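Local coordinates for protein C-domain type II peptide synthetase (Streptomyces globisporus, PDB 4ZNM) that is a condensation-domain protein of a type II peptide synthetase, built as a two-lobed fold of the CoA-dependent acyltransferase superfamily, at residues A[228-233]-A[430-435]. Residues are numbered along the deposited sequence; the frame is centred on the assembly and turned at random.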
loop_
_atom_site.group_PDB
_atom_site.type_symbol
_atom_site.label_atom_id
_atom_site.label_comp_id
_atom_site.label_asym_id
_atom_site.label_seq_id
_atom_site.Cartn_x
_atom_site.Cartn_y
_atom_site.Cartn_z
ATOM N N LEU A 228 12.529 -3.620 14.850
ATOM C CA LEU A 228 13.772 -3.969 14.154
ATOM C C LEU A 228 14.888 -3.008 14.542
ATOM O O LEU A 228 14.701 -1.785 14.496
ATOM C CB LEU A 228 13.575 -3.915 12.641
ATOM C CG LEU A 228 12.519 -4.843 12.058
ATOM C CD1 LEU A 228 12.458 -4.595 10.561
ATOM C CD2 LEU A 228 12.859 -6.299 12.387
ATOM N N GLU A 229 16.054 -3.537 14.894
ATOM C CA GLU A 229 17.134 -2.665 15.317
ATOM C C GLU A 229 17.641 -1.937 14.094
ATOM O O GLU A 229 17.959 -2.568 13.076
ATOM C CB GLU A 229 18.270 -3.446 15.987
ATOM C CG GLU A 229 19.341 -2.556 16.590
ATOM C CD GLU A 229 20.450 -3.352 17.254
ATOM O OE1 GLU A 229 20.473 -4.592 17.092
ATOM O OE2 GLU A 229 21.296 -2.734 17.932
ATOM N N THR A 230 17.739 -0.616 14.203
ATOM C CA THR A 230 18.183 0.197 13.089
ATOM C C THR A 230 19.690 0.325 13.065
ATOM O O THR A 230 20.347 0.120 14.074
ATOM C CB THR A 230 17.572 1.577 13.148
ATOM O OG1 THR A 230 17.786 2.149 14.447
ATOM C CG2 THR A 230 16.074 1.500 12.871
ATOM N N ASP A 231 20.223 0.663 11.894
ATOM C CA ASP A 231 21.659 0.888 11.723
ATOM C C ASP A 231 22.054 2.268 12.190
ATOM O O ASP A 231 23.173 2.460 12.623
ATOM C CB ASP A 231 22.083 0.748 10.262
ATOM C CG ASP A 231 21.870 -0.649 9.716
ATOM O OD1 ASP A 231 22.070 -1.604 10.487
ATOM O OD2 ASP A 231 21.521 -0.781 8.501
ATOM N N ILE A 232 21.137 3.225 12.072
ATOM C CA ILE A 232 21.413 4.605 12.403
ATOM C C ILE A 232 20.326 5.047 13.375
ATOM O O ILE A 232 19.113 4.878 13.090
ATOM C CB ILE A 232 21.448 5.508 11.142
ATOM C CG1 ILE A 232 22.448 4.974 10.100
ATOM C CG2 ILE A 232 21.813 6.924 11.544
ATOM C CD1 ILE A 232 22.185 5.473 8.673
ATOM N N PRO A 233 20.732 5.614 14.522
ATOM C CA PRO A 233 19.711 6.015 15.491
ATOM C C PRO A 233 18.915 7.230 15.084
ATOM O O PRO A 233 19.354 8.094 14.329
ATOM C CB PRO A 233 20.516 6.319 16.753
ATOM C CG PRO A 233 21.860 6.693 16.276
ATOM C CD PRO A 233 22.091 5.824 15.043
ATOM N N THR A 430 16.069 5.635 4.797
ATOM C CA THR A 430 17.514 5.647 4.586
ATOM C C THR A 430 18.245 6.433 5.667
ATOM O O THR A 430 19.464 6.297 5.830
ATOM C CB THR A 430 17.840 6.228 3.197
ATOM O OG1 THR A 430 17.123 7.447 3.007
ATOM C CG2 THR A 430 17.399 5.282 2.131
ATOM N N ASN A 431 17.510 7.226 6.438
ATOM C CA ASN A 431 18.079 7.846 7.638
ATOM C C ASN A 431 18.192 6.859 8.826
ATOM O O ASN A 431 18.662 7.228 9.897
ATOM C CB ASN A 431 17.247 9.055 8.058
ATOM C CG ASN A 431 15.775 8.755 8.101
ATOM O OD1 ASN A 431 15.215 8.289 7.125
ATOM N ND2 ASN A 431 15.138 9.033 9.224
ATOM N N ARG A 432 17.792 5.606 8.636
ATOM C CA ARG A 432 17.798 4.637 9.726
ATOM C C ARG A 432 18.438 3.327 9.305
ATOM O O ARG A 432 19.037 2.654 10.117
ATOM C CB ARG A 432 16.365 4.368 10.206
ATOM C CG ARG A 432 15.651 5.588 10.823
ATOM C CD ARG A 432 16.344 6.162 12.089
ATOM N NE ARG A 432 16.354 5.257 13.225
ATOM C CZ ARG A 432 15.353 5.125 14.085
ATOM N NH1 ARG A 432 14.241 5.827 13.926
ATOM N NH2 ARG A 432 15.462 4.265 15.098
ATOM N N PHE A 433 18.294 2.951 8.036
ATOM C CA PHE A 433 18.856 1.688 7.570
ATOM C C PHE A 433 19.737 1.870 6.373
ATOM O O PHE A 433 19.399 2.614 5.456
ATOM C CB PHE A 433 17.746 0.689 7.206
ATOM C CG PHE A 433 17.123 0.011 8.393
ATOM C CD1 PHE A 433 17.806 -1.006 9.056
ATOM C CD2 PHE A 433 15.861 0.379 8.842
ATOM C CE1 PHE A 433 17.232 -1.655 10.151
ATOM C CE2 PHE A 433 15.271 -0.249 9.923
ATOM C CZ PHE A 433 15.952 -1.285 10.579
ATOM N N LYS A 434 20.840 1.129 6.369
ATOM C CA LYS A 434 21.657 0.937 5.182
ATOM C C LYS A 434 21.042 -0.067 4.215
ATOM O O LYS A 434 20.362 -1.024 4.635
ATOM C CB LYS A 434 23.041 0.457 5.590
ATOM C CG LYS A 434 23.856 1.509 6.309
ATOM C CD LYS A 434 24.917 0.848 7.166
ATOM C CE LYS A 434 26.178 1.690 7.254
ATOM N NZ LYS A 434 26.816 1.561 8.591
ATOM N N ASP A 435 21.316 0.126 2.926
ATOM C CA ASP A 435 20.733 -0.724 1.869
ATOM C C ASP A 435 21.114 -2.201 2.006
ATOM O O ASP A 435 20.303 -3.091 1.745
ATOM C CB ASP A 435 21.171 -0.234 0.489
ATOM C CG ASP A 435 20.702 1.182 0.197
ATOM O OD1 ASP A 435 19.594 1.553 0.641
ATOM O OD2 ASP A 435 21.450 1.929 -0.477
HETATM O O HOH W 1 18.985 9.371 11.773
#
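R432 grips the turn at 230-233 by backbone and side chain. R432 O accepts I232 N at 2.9 Å and, more weakly, D231 N. The R432 side chain is folded back at CD (chi2 -61°) and NE (chi3 -65°); R432 NE donates to I232 O (2.8 Å) in the carbonyl plane, while R432 NH2 donates to T230 OG1 (3.2 Å). The F433 ring lies against 228-231: T230 CB sits over one face, offset toward the rim, T230 CG2 approaches F433 CE2 at 3.5 Å, L228 CB touches F433 CZ at 4.1 Å, and E229 O comes obliquely to 3.1 Å from F433 CE1. D231 OD2 lies at the edge of the F433 ring, near its plane, the carboxylate turned 78° from it; D231 OD2 takes K434 N through the anti lone pair (2.9 Å) and also hydrogen-bonds T437 OG1. I232 CB packs on N431 O, which a water bridges to P233 O. Further out, H366 O and S363 O are weak acceptors for R432 NH2. The contact joins the edge strand 227-229 to the entry of helix 435-454. D231, accepting from K434 at the N-cap and from T437, probably keeps its negative charge stabilised by the helix N-terminus.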